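Local coordinates for uncharacterized protein (Bacteroides caccae, PDB 4L7A), which is of unknown function but is probably a zinc-dependent metallopeptidase, at residues Y35-K40 with K92-I97; D127-D132 with N260-L265; Y138-H143 with F206-E211; V158-I163 with D230-M235. All coordinates share one frame; numbering follows the deposited sequence. Where two conformers were deposited one is given.

Interaction 1: Y35-K40 with K92-I97; sequences YNIDFK and KVIHLI
The carbonyl oxygen of I94 is the most firmly held polar atom between strands 38-40 and 93-97, gripped by one hydrogen bond and one CA-H...O contact. K40 N meets I94 O at 2.7 Å, the shortest bond of the ladder, with an N-H...O angle of 173° and the donor almost along the C=O axis; F39 CA lies 3.5 Å from the same I94 O. The parallel ladder is completed by D38 N to K92 O, I94 N to D38 O and L96 N to K40 O, the first two meeting their acceptors from above the carbonyl plane. Side chains alternate between the faces. On one, F39 has CG anti to its backbone N (chi1 -170°), which carries the ring across the second strand: CD2 lies 4.1 Å from I94 CG2, and CZ 3.7 Å from L96 CD1. On the other, the extended K40 chain runs beside H95 and points the same way, its CD 3.6 Å from H95 NE2. A lysine charge so close would probably disfavour protonation of this imidazole, though the long salt bridge of K40 NZ to D38 OD2, at 4.0 Å, would probably temper this. A water bridges N36 O and K92 NZ. The backbone of K92, V93 and H95 also bonds to strand 115-122, so 38-40 forms one outer strand of the mixed sheet, while helix 59-81 packs on F39 and L96 through A66 and S62.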
# COMPACT_ATOMS: atom_id res chain seq x y z
N TYR A 35 -8.36 2.62 14.80
CA TYR A 35 -8.46 1.70 13.65
C TYR A 35 -8.45 0.22 13.97
O TYR A 35 -8.57 -0.61 13.06
CB TYR A 35 -7.27 1.98 12.72
CG TYR A 35 -7.08 3.42 12.37
CD1 TYR A 35 -8.00 4.08 11.57
CD2 TYR A 35 -5.98 4.11 12.78
CE1 TYR A 35 -7.85 5.35 11.23
CE2 TYR A 35 -5.78 5.42 12.42
CZ TYR A 35 -6.74 6.03 11.67
OH TYR A 35 -6.57 7.32 11.29
N ASN A 36 -8.26 -0.13 15.23
CA ASN A 36 -8.11 -1.54 15.65
C ASN A 36 -6.98 -2.24 14.90
O ASN A 36 -7.10 -3.37 14.48
CB ASN A 36 -9.44 -2.31 15.51
CG ASN A 36 -10.57 -1.65 16.25
OD1 ASN A 36 -11.70 -1.61 15.78
ND2 ASN A 36 -10.28 -1.11 17.41
N ILE A 37 -5.86 -1.56 14.74
CA ILE A 37 -4.68 -2.14 14.11
C ILE A 37 -3.64 -2.38 15.16
O ILE A 37 -3.29 -1.51 15.93
CB ILE A 37 -4.08 -1.23 13.01
CG1 ILE A 37 -5.08 -1.04 11.87
CG2 ILE A 37 -2.82 -1.83 12.49
CD1 ILE A 37 -4.71 0.09 10.91
N ASP A 38 -3.08 -3.57 15.17
CA ASP A 38 -2.01 -3.87 16.09
C ASP A 38 -0.72 -3.65 15.33
O ASP A 38 -0.35 -4.43 14.45
CB ASP A 38 -2.23 -5.30 16.59
CG ASP A 38 -1.24 -5.75 17.65
OD1 ASP A 38 -0.49 -4.94 18.23
OD2 ASP A 38 -1.21 -6.98 17.87
N PHE A 39 0.00 -2.59 15.67
CA PHE A 39 1.30 -2.29 15.03
C PHE A 39 2.46 -2.78 15.89
O PHE A 39 2.70 -2.25 16.96
CB PHE A 39 1.37 -0.79 14.83
CG PHE A 39 2.52 -0.28 13.98
CD1 PHE A 39 3.82 -0.25 14.46
CD2 PHE A 39 2.28 0.32 12.73
CE1 PHE A 39 4.82 0.29 13.71
CE2 PHE A 39 3.30 0.86 11.96
CZ PHE A 39 4.59 0.82 12.46
N LYS A 40 3.22 -3.76 15.42
CA LYS A 40 4.26 -4.38 16.25
C LYS A 40 5.66 -4.04 15.76
O LYS A 40 5.96 -4.15 14.56
CB LYS A 40 4.08 -5.88 16.28
CG LYS A 40 2.73 -6.35 16.80
CD LYS A 40 2.81 -7.80 17.20
CE LYS A 40 1.45 -8.36 17.55
NZ LYS A 40 1.58 -9.81 17.80
N LYS A 92 -5.40 -6.16 10.06
CA LYS A 92 -5.43 -6.35 11.54
C LYS A 92 -4.09 -6.12 12.22
O LYS A 92 -4.02 -5.73 13.40
CB LYS A 92 -5.90 -7.77 11.91
CG LYS A 92 -7.24 -8.21 11.30
CD LYS A 92 -8.47 -7.45 11.86
CE LYS A 92 -9.45 -6.99 10.73
NZ LYS A 92 -9.92 -5.61 11.04
N VAL A 93 -3.00 -6.44 11.53
CA VAL A 93 -1.67 -6.38 12.12
C VAL A 93 -0.64 -5.87 11.12
O VAL A 93 -0.70 -6.22 9.93
CB VAL A 93 -1.25 -7.80 12.63
CG1 VAL A 93 0.19 -7.79 13.12
CG2 VAL A 93 -2.14 -8.25 13.76
N ILE A 94 0.24 -4.99 11.59
CA ILE A 94 1.40 -4.50 10.84
C ILE A 94 2.63 -4.88 11.67
O ILE A 94 2.62 -4.68 12.90
CB ILE A 94 1.31 -3.00 10.58
CG1 ILE A 94 0.14 -2.68 9.67
CG2 ILE A 94 2.54 -2.53 9.86
CD1 ILE A 94 -0.26 -1.22 9.67
N HIS A 95 3.62 -5.57 11.08
CA HIS A 95 4.87 -5.91 11.80
C HIS A 95 5.97 -5.19 11.11
O HIS A 95 5.99 -5.19 9.89
CB HIS A 95 5.23 -7.38 11.66
CG HIS A 95 4.41 -8.30 12.49
ND1 HIS A 95 4.64 -9.66 12.53
CD2 HIS A 95 3.40 -8.06 13.35
CE1 HIS A 95 3.79 -10.23 13.37
NE2 HIS A 95 3.03 -9.28 13.89
N LEU A 96 6.88 -4.59 11.84
CA LEU A 96 8.11 -4.08 11.26
C LEU A 96 9.21 -5.04 11.65
O LEU A 96 9.31 -5.44 12.82
CB LEU A 96 8.46 -2.70 11.80
CG LEU A 96 7.43 -1.62 11.68
CD1 LEU A 96 8.07 -0.29 12.02
CD2 LEU A 96 6.89 -1.57 10.26
N ILE A 97 10.00 -5.43 10.65
CA ILE A 97 11.15 -6.29 10.86
C ILE A 97 12.34 -5.66 10.21
O ILE A 97 12.26 -5.12 9.11
CB ILE A 97 10.93 -7.68 10.27
CG1 ILE A 97 9.80 -8.37 11.01
CG2 ILE A 97 12.14 -8.54 10.39
CD1 ILE A 97 9.44 -9.82 10.43
O HOH W 1 -7.97 -3.37 11.80

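Interaction 2: D127-D132 with N260-L265; sequences DLTNVD and NEISEL
Buried I262 against the L128 carbonyl makes the snug part of this contact, whereas T129 with S263 and V131 with N260 form its more exposed flanks. The I262 side chain points from a short 3-10 turn straight at the 127-132 segment, and the ends of its two branches press on one backbone oxygen: CD1 lies 3.6 Å and CG2 3.7 Å from L128 O. On the first flank, T129 CG2 crosses I262 CG2 obliquely at 4.0 Å and also touches S263 CB. The methyl faces I262 while the T129 hydroxyl bends back to its own turn. OG1 sits in the crowded position between backbone N and carbonyl carbon (chi1 60°), from which it donates to D127 OD1 at 3.2 Å, meeting that oxygen from above the carboxylate plane. The bond belongs to a type I turn, closed by N130 N to D127 O at 3.0 Å. The second flank is looser, with a single contact: V131 CG2 has just the amide oxygen of the exposed N260, OD1, at 3.9 Å, and the two side chains cross at about a right angle. N130 N-caps helix 131-153 by bonding to R133 N. The contact thereby brings the start of that helix against the tail following helix 248-260, and helix 59-81 lies beneath both, its L61 and K64 touching L128 and its I68 touching I262.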
# COMPACT_ATOMS: atom_id res chain seq x y z
N ASP A 127 15.35 5.84 2.12
CA ASP A 127 15.26 7.28 2.03
C ASP A 127 13.77 7.67 2.20
O ASP A 127 12.98 7.61 1.26
CB ASP A 127 15.80 7.77 0.69
CG ASP A 127 15.70 9.28 0.53
OD1 ASP A 127 15.21 9.98 1.45
OD2 ASP A 127 16.11 9.78 -0.53
N LEU A 128 13.41 8.12 3.40
CA LEU A 128 12.00 8.21 3.78
C LEU A 128 11.20 9.29 3.06
O LEU A 128 9.97 9.18 2.94
CB LEU A 128 11.86 8.43 5.28
CG LEU A 128 12.39 7.30 6.17
CD1 LEU A 128 12.60 7.82 7.57
CD2 LEU A 128 11.42 6.14 6.18
N THR A 129 11.90 10.28 2.55
CA THR A 129 11.28 11.33 1.80
C THR A 129 11.23 11.01 0.29
O THR A 129 10.67 11.79 -0.43
CB THR A 129 11.98 12.69 2.02
OG1 THR A 129 13.35 12.57 1.59
CG2 THR A 129 11.91 13.10 3.49
N ASN A 130 11.86 9.93 -0.18
CA ASN A 130 11.79 9.60 -1.61
C ASN A 130 10.49 8.88 -1.92
O ASN A 130 10.32 7.70 -1.60
CB ASN A 130 12.96 8.75 -2.03
CG ASN A 130 12.98 8.53 -3.53
OD1 ASN A 130 11.97 8.23 -4.16
ND2 ASN A 130 14.16 8.64 -4.09
N VAL A 131 9.55 9.64 -2.46
CA VAL A 131 8.20 9.22 -2.71
C VAL A 131 8.16 8.00 -3.64
O VAL A 131 7.49 7.01 -3.30
CB VAL A 131 7.36 10.36 -3.30
CG1 VAL A 131 5.97 9.86 -3.69
CG2 VAL A 131 7.24 11.48 -2.28
N ASP A 132 8.92 8.01 -4.74
CA ASP A 132 8.96 6.79 -5.61
C ASP A 132 9.42 5.54 -4.89
O ASP A 132 8.90 4.44 -5.15
CB ASP A 132 9.84 6.99 -6.84
CG ASP A 132 9.26 7.98 -7.83
OD1 ASP A 132 8.06 8.32 -7.75
OD2 ASP A 132 10.06 8.41 -8.71
N ASN A 260 4.21 14.18 -0.16
CA ASN A 260 5.14 15.32 -0.29
C ASN A 260 5.38 16.10 0.98
O ASN A 260 6.27 16.90 1.02
CB ASN A 260 4.67 16.33 -1.34
CG ASN A 260 5.05 15.92 -2.74
OD1 ASN A 260 5.99 15.12 -2.98
ND2 ASN A 260 4.30 16.45 -3.71
N GLU A 261 4.55 15.87 1.99
CA GLU A 261 4.63 16.51 3.30
C GLU A 261 5.47 15.72 4.30
O GLU A 261 5.61 16.14 5.45
CB GLU A 261 3.22 16.61 3.91
CG GLU A 261 2.43 17.72 3.34
CD GLU A 261 0.96 17.64 3.70
OE1 GLU A 261 0.54 16.79 4.54
OE2 GLU A 261 0.22 18.42 3.10
N ILE A 262 6.07 14.61 3.89
CA ILE A 262 6.77 13.77 4.86
C ILE A 262 7.82 14.55 5.69
O ILE A 262 7.86 14.42 6.90
CB ILE A 262 7.35 12.50 4.19
CG1 ILE A 262 6.21 11.54 3.92
CG2 ILE A 262 8.43 11.85 5.04
CD1 ILE A 262 6.58 10.33 3.07
N SER A 263 8.64 15.36 5.03
CA SER A 263 9.68 16.06 5.78
C SER A 263 9.14 17.13 6.70
O SER A 263 9.86 17.62 7.47
CB SER A 263 10.69 16.74 4.86
OG SER A 263 10.03 17.70 4.10
N GLU A 264 7.87 17.47 6.61
CA GLU A 264 7.25 18.37 7.61
C GLU A 264 6.76 17.64 8.87
O GLU A 264 6.35 18.28 9.81
CB GLU A 264 6.07 19.14 6.99
CG GLU A 264 6.45 19.95 5.76
CD GLU A 264 5.24 20.46 4.96
OE1 GLU A 264 4.19 20.76 5.57
OE2 GLU A 264 5.34 20.55 3.72
N LEU A 265 6.78 16.31 8.90
CA LEU A 265 6.32 15.59 10.08
C LEU A 265 7.38 15.64 11.18
O LEU A 265 8.57 15.86 10.90
CB LEU A 265 6.02 14.14 9.75
CG LEU A 265 4.91 13.87 8.72
CD1 LEU A 265 5.03 12.44 8.18
CD2 LEU A 265 3.57 14.12 9.35

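Interaction 3: Y138-H143 with F206-E211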
# COMPACT_ATOMS: atom_id res chain seq x y z
N TYR A 138 6.54 -0.22 -0.38
CA TYR A 138 5.51 -0.35 0.61
C TYR A 138 4.13 0.06 0.19
O TYR A 138 3.24 -0.75 0.32
CB TYR A 138 5.82 0.44 1.87
CG TYR A 138 7.16 0.19 2.52
CD1 TYR A 138 7.60 -1.10 2.80
CD2 TYR A 138 7.95 1.24 2.87
CE1 TYR A 138 8.84 -1.33 3.42
CE2 TYR A 138 9.17 1.06 3.52
CZ TYR A 138 9.63 -0.25 3.79
OH TYR A 138 10.84 -0.41 4.44
N PHE A 139 3.91 1.31 -0.27
CA PHE A 139 2.54 1.78 -0.33
C PHE A 139 1.75 1.20 -1.49
O PHE A 139 0.57 0.95 -1.36
CB PHE A 139 2.43 3.31 -0.38
CG PHE A 139 2.81 3.97 0.88
CD1 PHE A 139 2.13 3.69 2.04
CD2 PHE A 139 3.80 4.91 0.91
CE1 PHE A 139 2.52 4.28 3.25
CE2 PHE A 139 4.16 5.52 2.07
CZ PHE A 139 3.54 5.19 3.24
N LYS A 140 2.41 0.99 -2.63
CA LYS A 140 1.71 0.38 -3.78
C LYS A 140 1.04 -0.95 -3.39
O LYS A 140 -0.17 -1.18 -3.61
CB LYS A 140 2.65 0.22 -4.98
CG LYS A 140 2.28 -0.85 -6.00
CD LYS A 140 1.16 -0.34 -6.83
CE LYS A 140 0.54 -1.45 -7.72
NZ LYS A 140 1.53 -2.36 -8.34
N VAL A 141 1.83 -1.87 -2.87
CA VAL A 141 1.27 -3.17 -2.45
C VAL A 141 0.21 -3.03 -1.36
O VAL A 141 -0.80 -3.75 -1.36
CB VAL A 141 2.38 -4.11 -1.95
CG1 VAL A 141 1.80 -5.35 -1.44
CG2 VAL A 141 3.30 -4.44 -3.14
N MSE A 142 0.41 -2.12 -0.44
CA MSE A 142 -0.59 -1.89 0.58
C MSE A 142 -1.95 -1.48 0.02
O MSE A 142 -2.95 -2.10 0.33
CB MSE A 142 -0.11 -0.89 1.64
CG MSE A 142 1.00 -1.49 2.52
SE MSE A 142 1.96 -0.13 3.55
CE MSE A 142 0.79 -0.21 5.12
N HIS A 143 -1.98 -0.41 -0.80
CA HIS A 143 -3.23 0.01 -1.42
C HIS A 143 -3.84 -1.10 -2.25
O HIS A 143 -5.05 -1.22 -2.35
CB HIS A 143 -3.08 1.28 -2.28
CG HIS A 143 -2.69 2.48 -1.49
ND1 HIS A 143 -3.53 3.03 -0.53
CD2 HIS A 143 -1.54 3.19 -1.46
CE1 HIS A 143 -2.92 4.05 0.04
NE2 HIS A 143 -1.70 4.16 -0.48
N PHE A 206 -3.32 3.88 -9.69
CA PHE A 206 -3.93 5.17 -9.79
C PHE A 206 -3.67 5.99 -8.53
O PHE A 206 -3.34 7.19 -8.64
CB PHE A 206 -5.43 5.07 -10.04
CG PHE A 206 -6.08 6.39 -10.32
CD1 PHE A 206 -5.78 7.08 -11.49
CD2 PHE A 206 -6.93 6.95 -9.40
CE1 PHE A 206 -6.35 8.33 -11.77
CE2 PHE A 206 -7.52 8.20 -9.67
CZ PHE A 206 -7.23 8.89 -10.87
N LEU A 207 -3.74 5.36 -7.36
CA LEU A 207 -3.57 6.10 -6.14
C LEU A 207 -2.13 6.51 -5.86
O LEU A 207 -1.93 7.50 -5.23
CB LEU A 207 -4.16 5.34 -4.93
CG LEU A 207 -5.67 5.19 -4.90
CD1 LEU A 207 -6.13 4.46 -3.61
CD2 LEU A 207 -6.31 6.59 -4.98
N THR A 208 -1.14 5.74 -6.30
CA THR A 208 0.25 5.96 -5.93
C THR A 208 1.14 6.55 -7.07
O THR A 208 2.07 7.27 -6.76
CB THR A 208 0.94 4.67 -5.46
OG1 THR A 208 0.91 3.67 -6.49
CG2 THR A 208 0.28 4.12 -4.25
N TYR A 209 0.83 6.27 -8.34
CA TYR A 209 1.64 6.79 -9.48
C TYR A 209 1.54 8.33 -9.62
O TYR A 209 0.42 8.86 -9.66
CB TYR A 209 1.20 6.17 -10.79
CG TYR A 209 1.67 4.75 -11.06
CD1 TYR A 209 2.14 3.94 -10.04
CD2 TYR A 209 1.49 4.18 -12.33
CE1 TYR A 209 2.57 2.64 -10.30
CE2 TYR A 209 1.90 2.87 -12.59
CZ TYR A 209 2.45 2.12 -11.59
OH TYR A 209 2.83 0.84 -11.83
N PRO A 210 2.68 9.03 -9.65
CA PRO A 210 2.56 10.42 -10.02
C PRO A 210 2.06 10.48 -11.47
O PRO A 210 2.16 9.53 -12.26
CB PRO A 210 4.00 10.93 -9.95
CG PRO A 210 4.71 10.01 -9.00
CD PRO A 210 4.04 8.68 -9.24
N GLU A 211 1.56 11.62 -11.79
CA GLU A 211 1.01 11.86 -13.07
C GLU A 211 1.93 11.43 -14.22
O GLU A 211 1.46 10.78 -15.15
CB GLU A 211 0.67 13.33 -13.15
CG GLU A 211 -0.17 13.69 -14.33
CD GLU A 211 -0.43 15.19 -14.38
OE1 GLU A 211 -1.02 15.74 -13.40
OE2 GLU A 211 -0.01 15.79 -15.38
O HOH W 2 3.59 -0.72 -9.71
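Helix 131-153 passes the last turn of helix 195-208 with the CA atoms of K140 and T208 6.2 Å apart, just before Y209 leaves helical geometry. T208 carries the contact with its two branches divided. CG2, anti to the carbonyl carbon, enters between K140 and H143, 4.0 Å from K140 CA and 3.5 Å from H143 CD2, which it approaches obliquely to the ring. OG1 sits in the crowded position (chi1 59°), bonded back to A204 O of its own helix, so that K140 meets its flank at right angles, CD 4.0 Å from T208 OG1. An alanine here would probably loosen the seam, since both the methyl against H143 and the hydroxyl bond to A204 would go. The K140 chain, bent at chi2 and chi4, brings NZ to E201 in a salt bridge and to a water at 3.0 Å, which also joins Y209 OH, in the plane of that ring. H143 ND1 is bonded to Y77 OH, which probably helps to set the rotation of the imidazole. Directly after H143, helix 131-153 bears the HExxH sequence characteristic of Peptidase_MA zinc sites; this contact seats that helix against helix 195-208, with helix 248-260 packing on L207.

Interaction 4: V158-I163 with D230-M235; sequences VDYDKI and DQKLAM
A Met-aromatic contact lies at the centre of this joint between the short, weakly bonded helical turn at about 160-163 and the long helix 211-244, and Y160 can be followed through it atom by atom. With CG anti to the backbone N (chi1 -172°), the side chain sets out past M235, present as selenomethionine. Y160 CB lies 3.9 Å from M235 SE, and ring atom CD2 is 4.2 Å from the same selenium. SE stands at the ring edge, 5.4 Å from the Y160 ring centroid and 75° off the ring normal. Further out the partner changes to the aliphatic chain of K232, which crosses the tyrosine at about a right angle: CE2 meets K232 CB at 3.8 Å, CZ lies equally near K232 CG, and OH touches K232 CD at 3.5 Å. The tip then bonds to D198 OD1, while K232 NZ pairs with D198 OD2 and also reaches G185 O and S164 OG. One carboxylate thus holds the ends of both side chains, and would probably help to stabilise the buried lysine charge. A leucine here would remove the hydroxyl bond to D198 and would probably leave both M235 and the K232 chain less well packed. I163 closes the other flank. It meets Q231 tip to tip, with CG1 3.6 Å from Q231 NE2, while its CG2 slides past K232 CE in the opposite direction. Its remaining methyl, I163 CD1, rests 4.1 Å from M235 CE.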
# COMPACT_ATOMS: atom_id res chain seq x y z
N VAL A 158 -19.42 -7.13 -12.14
CA VAL A 158 -19.00 -8.30 -12.89
C VAL A 158 -18.57 -7.94 -14.29
O VAL A 158 -17.74 -8.63 -14.86
CB VAL A 158 -20.12 -9.39 -12.96
CG1 VAL A 158 -20.45 -9.88 -11.57
CG2 VAL A 158 -21.38 -8.89 -13.65
N ASP A 159 -19.13 -6.88 -14.84
CA ASP A 159 -18.70 -6.46 -16.19
C ASP A 159 -17.21 -6.08 -16.32
O ASP A 159 -16.70 -6.10 -17.42
CB ASP A 159 -19.57 -5.31 -16.69
CG ASP A 159 -20.98 -5.75 -17.13
OD1 ASP A 159 -21.30 -6.97 -17.25
OD2 ASP A 159 -21.77 -4.84 -17.37
N TYR A 160 -16.51 -5.78 -15.22
CA TYR A 160 -15.08 -5.45 -15.27
C TYR A 160 -14.34 -6.61 -15.87
O TYR A 160 -13.42 -6.41 -16.70
CB TYR A 160 -14.50 -5.16 -13.86
CG TYR A 160 -13.10 -4.64 -13.87
CD1 TYR A 160 -12.03 -5.51 -13.95
CD2 TYR A 160 -12.84 -3.28 -13.78
CE1 TYR A 160 -10.73 -5.00 -13.98
CE2 TYR A 160 -11.59 -2.78 -13.77
CZ TYR A 160 -10.53 -3.63 -13.88
OH TYR A 160 -9.27 -3.11 -13.89
N ASP A 161 -14.73 -7.80 -15.45
CA ASP A 161 -14.07 -9.01 -15.87
C ASP A 161 -14.12 -9.23 -17.35
O ASP A 161 -13.24 -9.87 -17.90
CB ASP A 161 -14.72 -10.20 -15.20
CG ASP A 161 -14.50 -10.24 -13.70
OD1 ASP A 161 -13.94 -9.32 -13.10
OD2 ASP A 161 -14.91 -11.20 -13.06
N LYS A 162 -15.14 -8.71 -18.03
CA LYS A 162 -15.25 -8.95 -19.46
C LYS A 162 -14.33 -8.07 -20.28
O LYS A 162 -13.99 -8.43 -21.42
CB LYS A 162 -16.66 -8.63 -19.97
CG LYS A 162 -17.72 -9.49 -19.39
CD LYS A 162 -19.04 -9.03 -19.97
CE LYS A 162 -20.19 -9.82 -19.41
NZ LYS A 162 -21.43 -9.34 -20.11
N ILE A 163 -13.96 -6.91 -19.74
CA ILE A 163 -13.25 -5.92 -20.53
C ILE A 163 -12.01 -6.52 -21.23
O ILE A 163 -11.85 -6.37 -22.42
CB ILE A 163 -12.86 -4.70 -19.70
CG1 ILE A 163 -14.13 -3.95 -19.29
CG2 ILE A 163 -12.01 -3.74 -20.52
CD1 ILE A 163 -13.94 -2.98 -18.18
N ASP A 230 -8.72 3.52 -19.76
CA ASP A 230 -9.70 4.54 -19.45
C ASP A 230 -11.04 3.92 -18.98
O ASP A 230 -11.60 4.34 -17.98
CB ASP A 230 -9.95 5.45 -20.67
CG ASP A 230 -8.75 6.40 -20.94
OD1 ASP A 230 -8.06 6.77 -19.96
OD2 ASP A 230 -8.53 6.78 -22.11
N GLN A 231 -11.50 2.89 -19.67
CA GLN A 231 -12.75 2.26 -19.30
C GLN A 231 -12.68 1.60 -17.90
O GLN A 231 -13.61 1.73 -17.09
CB GLN A 231 -13.11 1.23 -20.36
CG GLN A 231 -14.37 0.50 -20.07
CD GLN A 231 -14.67 -0.54 -21.13
OE1 GLN A 231 -13.94 -0.69 -22.09
NE2 GLN A 231 -15.76 -1.23 -20.96
N LYS A 232 -11.58 0.88 -17.63
CA LYS A 232 -11.35 0.26 -16.33
C LYS A 232 -11.32 1.28 -15.22
O LYS A 232 -11.99 1.13 -14.16
CB LYS A 232 -10.03 -0.54 -16.35
CG LYS A 232 -10.14 -1.78 -17.20
CD LYS A 232 -8.82 -2.55 -17.28
CE LYS A 232 -9.00 -3.85 -17.98
NZ LYS A 232 -7.68 -4.60 -18.16
N LEU A 233 -10.57 2.35 -15.45
CA LEU A 233 -10.48 3.40 -14.43
C LEU A 233 -11.80 4.09 -14.17
O LEU A 233 -12.10 4.41 -13.02
CB LEU A 233 -9.40 4.42 -14.81
CG LEU A 233 -9.26 5.63 -13.90
CD1 LEU A 233 -8.72 5.25 -12.53
CD2 LEU A 233 -8.33 6.67 -14.56
N ALA A 234 -12.60 4.32 -15.22
CA ALA A 234 -13.88 4.96 -15.00
C ALA A 234 -14.76 4.04 -14.15
O ALA A 234 -15.47 4.48 -13.23
CB ALA A 234 -14.55 5.26 -16.29
N MSE A 235 -14.70 2.75 -14.44
CA MSE A 235 -15.50 1.78 -13.70
C MSE A 235 -15.08 1.68 -12.22
O MSE A 235 -15.92 1.63 -11.32
CB MSE A 235 -15.40 0.42 -14.36
CG MSE A 235 -16.48 -0.53 -13.82
SE MSE A 235 -16.68 -2.15 -14.92
CE MSE A 235 -17.35 -1.37 -16.54

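Taken together, the four contacts illustrate how chemistry follows position in a fold. Interactions 1 and 3 are buried, but the first is a backbone ladder within the sheet and the third joins helices by side chains. Interaction 2 lies at the surface, its segments meeting by van der Waals contacts alone; interaction 4 is partly buried, far from the chain centre, and gathers polar tips around a shared acid. Interactions 2 and 3 use the same helix, 131-153, and meet where D132 packs on P210. Interactions 3 and 4 touch through F206 and L233, on helices 195-208 and 211-244. Interaction 1 touches none of the others and lies across the chain centre from interaction 4, about 33 Å between centres.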